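Local atomic coordinates of Two-component system response regulator/GGDEF domain protein (Aeromonas salmonicida, PDB entry 3LUF), a protein that probably makes cyclic di-GMP from two GTP molecules through a GGDEF domain, with two receiver domains ahead of it making up the part described here. Residues 104-107 / 108-112; 194-197 / 198-201. All blocks are in the same frame, centred on the assembly; numbering follows the deposited sequence.

Contact 1: 104-107 / 108-112; sequences DSRH and SLQYA
Ser105 is the N-cap of helix 106-122, the last helix of the first receiver domain, and its side chain closes the opening turn onto Ser108. Ser105 OG accepts from Ser108 N at 3.0 Å; the hydroxyl reaches that amide because chi1 of 66° folds it between its own N and carbonyl carbon. The same oxygen lies over the centre of one face of the His107 ring, so the cap is roofed by an imidazole. Ser108 sends its own hydroxyl back to the loop: OG is hydrogen-bonded to Met102 O at the end of strand 99-102, and two more oxygens lie close to it, Asp104 OD1 at 3.0 Å and Ser105 O at 3.1 Å. The other carboxylate oxygen of Asp104, OD2, makes a salt bridge to Arg189 of the second subunit, which ties this helix start to the dimer partner. Further along, Leu109 N bonds to Ser105 O, and the Leu109 side chain packs on Met19 and Leu20 of helix 14-27. Gln110 N divides itself between Arg106 O at 3.3 Å and, weakly, His107 O. After that the bonding shortens to three residues, with Tyr111 N reaching Ser108 O, and the helix kinks. Arg106, packed on Met19 and Ala23 of the same helix 14-27, bends at chi2 (54°) and crosses at a slant the side chain of Gln110, whose NE2 is anchored by Gln27. The guanidinium and amide planes are nearly coplanar, 22° apart. Both terminal nitrogens close on a single oxygen lying in the guanidinium plane: Arg106 NH1 meets a lone pair of Gln110 OE1 at 2.9 Å, and Arg106 NH2 reaches the same OE1 at 3.1 Å.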
loop_
_atom_site.group_PDB
_atom_site.type_symbol
_atom_site.label_atom_id
_atom_site.label_comp_id
_atom_site.label_asym_id
_atom_site.label_seq_id
_atom_site.Cartn_x
_atom_site.Cartn_y
_atom_site.Cartn_z
ATOM N N ASP B 104 -7.390 23.970 1.002
ATOM C CA ASP B 104 -7.730 24.777 -0.172
ATOM C C ASP B 104 -8.960 24.261 -0.914
ATOM O O ASP B 104 -9.481 24.961 -1.757
ATOM C CB ASP B 104 -6.531 24.934 -1.121
ATOM C CG ASP B 104 -6.045 23.608 -1.678
ATOM O OD1 ASP B 104 -6.061 22.592 -0.966
ATOM O OD2 ASP B 104 -5.622 23.595 -2.853
ATOM N N SER B 105 -9.446 23.079 -0.554
ATOM C CA SER B 105 -10.659 22.518 -1.134
ATOM C C SER B 105 -11.326 21.585 -0.166
ATOM O O SER B 105 -10.728 21.141 0.828
ATOM C CB SER B 105 -10.369 21.734 -2.431
ATOM O OG SER B 105 -9.588 20.590 -2.113
ATOM N N ARG B 106 -12.564 21.240 -0.475
ATOM C CA ARG B 106 -13.295 20.311 0.360
ATOM C C ARG B 106 -12.630 18.925 0.338
ATOM O O ARG B 106 -12.455 18.280 1.389
ATOM C CB ARG B 106 -14.763 20.231 -0.068
ATOM C CG ARG B 106 -15.558 19.155 0.685
ATOM C CD ARG B 106 -15.490 19.276 2.237
ATOM N NE ARG B 106 -16.169 18.129 2.858
ATOM C CZ ARG B 106 -15.615 16.941 3.114
ATOM N NH1 ARG B 106 -14.328 16.694 2.848
ATOM N NH2 ARG B 106 -16.360 15.985 3.655
ATOM N N HIS B 107 -12.201 18.491 -0.849
ATOM C CA HIS B 107 -11.563 17.178 -0.988
ATOM C C HIS B 107 -10.165 17.092 -0.338
ATOM O O HIS B 107 -9.745 16.028 0.095
ATOM C CB HIS B 107 -11.535 16.706 -2.471
ATOM C CG HIS B 107 -10.501 17.406 -3.306
ATOM N ND1 HIS B 107 -10.815 18.467 -4.135
ATOM C CD2 HIS B 107 -9.163 17.221 -3.424
ATOM C CE1 HIS B 107 -9.720 18.874 -4.758
ATOM N NE2 HIS B 107 -8.699 18.153 -4.323
ATOM N N SER B 108 -9.449 18.209 -0.243
ATOM C CA SER B 108 -8.175 18.155 0.462
ATOM C C SER B 108 -8.416 18.049 1.986
ATOM O O SER B 108 -7.683 17.356 2.688
ATOM C CB SER B 108 -7.241 19.287 0.052
ATOM O OG SER B 108 -7.656 20.528 0.564
ATOM N N LEU B 109 -9.459 18.708 2.476
ATOM C CA LEU B 109 -9.834 18.587 3.904
ATOM C C LEU B 109 -10.131 17.175 4.303
ATOM O O LEU B 109 -9.911 16.795 5.445
ATOM C CB LEU B 109 -11.081 19.437 4.216
ATOM C CG LEU B 109 -10.882 20.895 4.459
ATOM C CD1 LEU B 109 -12.323 21.468 4.696
ATOM C CD2 LEU B 109 -9.904 21.202 5.652
ATOM N N GLN B 110 -10.639 16.383 3.361
ATOM C CA GLN B 110 -10.960 15.009 3.637
ATOM C C GLN B 110 -9.743 14.249 4.192
ATOM O O GLN B 110 -9.907 13.325 4.969
ATOM C CB GLN B 110 -11.507 14.328 2.375
ATOM C CG GLN B 110 -12.087 12.968 2.599
ATOM C CD GLN B 110 -13.281 12.969 3.535
ATOM O OE1 GLN B 110 -13.985 13.976 3.693
ATOM N NE2 GLN B 110 -13.518 11.841 4.154
ATOM N N TYR B 111 -8.530 14.634 3.791
ATOM C CA TYR B 111 -7.320 14.021 4.357
ATOM C C TYR B 111 -7.324 14.041 5.912
ATOM O O TYR B 111 -6.914 13.069 6.569
ATOM C CB TYR B 111 -6.053 14.702 3.814
ATOM C CG TYR B 111 -4.756 14.130 4.322
ATOM C CD1 TYR B 111 -4.144 13.031 3.686
ATOM C CD2 TYR B 111 -4.129 14.677 5.437
ATOM C CE1 TYR B 111 -2.915 12.496 4.177
ATOM C CE2 TYR B 111 -2.938 14.163 5.919
ATOM C CZ TYR B 111 -2.343 13.078 5.298
ATOM O OH TYR B 111 -1.164 12.619 5.816
ATOM N N ALA B 112 -7.770 15.150 6.481
ATOM C CA ALA B 112 -7.774 15.307 7.949
ATOM C C ALA B 112 -8.681 14.245 8.618
ATOM O O ALA B 112 -8.410 13.747 9.726
ATOM C CB ALA B 112 -8.219 16.735 8.290
#

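Contact 2: 194-197 / 198-201; sequences RYSK and QQLA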
loop_
_atom_site.group_PDB
_atom_site.type_symbol
_atom_site.label_atom_id
_atom_site.label_comp_id
_atom_site.label_asym_id
_atom_site.label_seq_id
_atom_site.Cartn_x
_atom_site.Cartn_y
_atom_site.Cartn_z
ATOM N N ARG B 194 5.289 -19.212 11.472
ATOM C CA ARG B 194 4.396 -19.174 12.645
ATOM C C ARG B 194 3.138 -18.328 12.441
ATOM O O ARG B 194 2.059 -18.687 12.941
ATOM C CB ARG B 194 5.123 -18.607 13.877
ATOM C CG ARG B 194 6.194 -19.420 14.461
ATOM C CD ARG B 194 6.711 -18.724 15.733
ATOM N NE ARG B 194 5.973 -19.071 16.943
ATOM C CZ ARG B 194 6.197 -18.505 18.128
ATOM N NH1 ARG B 194 7.084 -17.521 18.240
ATOM N NH2 ARG B 194 5.503 -18.887 19.197
ATOM N N TYR B 195 3.276 -17.161 11.792
ATOM C CA TYR B 195 2.201 -16.168 11.743
ATOM C C TYR B 195 1.774 -15.842 10.328
ATOM O O TYR B 195 2.635 -15.589 9.478
ATOM C CB TYR B 195 2.650 -14.861 12.432
ATOM C CG TYR B 195 3.046 -15.098 13.884
ATOM C CD1 TYR B 195 2.113 -15.632 14.782
ATOM C CD2 TYR B 195 4.349 -14.897 14.311
ATOM C CE1 TYR B 195 2.459 -15.924 16.109
ATOM C CE2 TYR B 195 4.722 -15.147 15.652
ATOM C CZ TYR B 195 3.753 -15.680 16.534
ATOM O OH TYR B 195 4.086 -15.941 17.833
ATOM N N SER B 196 0.462 -15.843 10.090
ATOM C CA SER B 196 -0.124 -15.458 8.792
ATOM C C SER B 196 -0.078 -13.940 8.597
ATOM O O SER B 196 0.213 -13.178 9.539
ATOM C CB SER B 196 -1.593 -15.916 8.690
ATOM O OG SER B 196 -2.433 -15.093 9.514
ATOM N N LYS B 197 -0.363 -13.515 7.371
ATOM C CA LYS B 197 -0.434 -12.070 7.045
ATOM C C LYS B 197 -1.481 -11.327 7.854
ATOM O O LYS B 197 -1.346 -10.111 8.044
ATOM C CB LYS B 197 -0.721 -11.868 5.568
ATOM C CG LYS B 197 0.459 -12.042 4.661
ATOM C CD LYS B 197 0.043 -11.789 3.210
ATOM C CE LYS B 197 1.184 -12.046 2.252
ATOM N NZ LYS B 197 0.979 -11.214 1.028
ATOM N N GLN B 198 -2.515 -12.042 8.313
ATOM C CA GLN B 198 -3.568 -11.423 9.124
ATOM C C GLN B 198 -3.172 -11.400 10.598
ATOM O O GLN B 198 -3.645 -10.566 11.376
ATOM C CB GLN B 198 -4.925 -12.122 8.899
ATOM C CG GLN B 198 -6.093 -11.640 9.835
ATOM C CD GLN B 198 -6.326 -10.115 9.791
ATOM O OE1 GLN B 198 -6.390 -9.453 10.832
ATOM N NE2 GLN B 198 -6.439 -9.565 8.587
ATOM N N GLN B 199 -2.287 -12.298 10.997
ATOM C CA GLN B 199 -1.863 -12.343 12.385
ATOM C C GLN B 199 -0.770 -11.331 12.699
ATOM O O GLN B 199 -0.684 -10.836 13.830
ATOM C CB GLN B 199 -1.387 -13.732 12.776
ATOM C CG GLN B 199 -2.549 -14.750 12.879
ATOM C CD GLN B 199 -2.051 -16.147 13.093
ATOM O OE1 GLN B 199 -1.186 -16.637 12.357
ATOM N NE2 GLN B 199 -2.588 -16.813 14.112
ATOM N N LEU B 200 0.079 -11.069 11.713
ATOM C CA LEU B 200 1.227 -10.204 11.912
ATOM C C LEU B 200 1.601 -9.585 10.570
ATOM O O LEU B 200 2.161 -10.295 9.725
ATOM C CB LEU B 200 2.413 -11.032 12.479
ATOM C CG LEU B 200 3.675 -10.242 12.839
ATOM C CD1 LEU B 200 3.360 -9.227 13.980
ATOM C CD2 LEU B 200 4.914 -11.108 13.164
ATOM N N ALA B 201 1.348 -8.286 10.384
ATOM C CA ALA B 201 1.681 -7.628 9.094
ATOM C C ALA B 201 3.180 -7.332 9.070
ATOM O O ALA B 201 3.761 -7.006 10.102
ATOM C CB ALA B 201 0.887 -6.358 8.908
#
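Gln198 meets Ser196 through its backbone: Gln198 N points at Ser196 OG, a weak bond, while its side chain touches Leu246 of helix 232-248. Gln199 carries the main exchange. Its N bonds to Ser196 OG at 3.2 Å and more weakly to Ser196 O, and its side chain accepts in turn from the serine backbone. With CG beside its own N (chi1 -71°) and the chain extended beyond it, the amide is carried back over the turn, where Gln199 OE1 accepts a hydrogen bond from Ser196 N at 2.9 Å. That bond is almost straight, 174° at the hydrogen, and the donor lies in the carbonyl plane on a lone pair. The amide oxygen also lies near the plane of the Tyr195 ring, at its edge. Leu200 comes next and closes the turn: Leu200 N bonds to Ser196 O at 3.0 Å. Its side chain, which also packs on Leu191 and Val173, reaches back past the serine to Tyr195, with Leu200 CB 3.8 Å from Tyr195 CB and Leu200 CD2 4.0 Å from CD2 of the tyrosine ring. Arg192 clasps the whole turn from helix 184-194, giving NH1 to Tyr195 O and NH2 to Leu200 O. Ala201 then enters strand 201-207, its backbone bonded to Arg171 and Val173. Serine and glutamine exchanging side chain for backbone N make the pattern of a capping box, with Tyr195 and Leu200 placed as in a hydrophobic staple, here on one isolated turn with no regular helix, in the loop between helix 184-194 and strand 201-207 of the second receiver domain.

Contacts 1 and 2 sit in different receiver domains of the same chain, their centres 34 Å apart and their nearest atoms about 19 Å apart, so neither touches the other. Both use a serine to cap a turn, but 104-112 starts a long helix whereas 198-201 passes straight into a strand. Contact 1 is the nearer to a phosphoacceptor site: the side chain of Leu109 is about 9 Å from that of Asp55, the predicted phosphorylation residue, and about 11 Å from a bound magnesium ion. Contact 2 lies away from both metal sites. Only contact 1 reaches the second subunit, meeting Arg189 on that subunit's copy of helix 184-194, the helix that leads into contact 2.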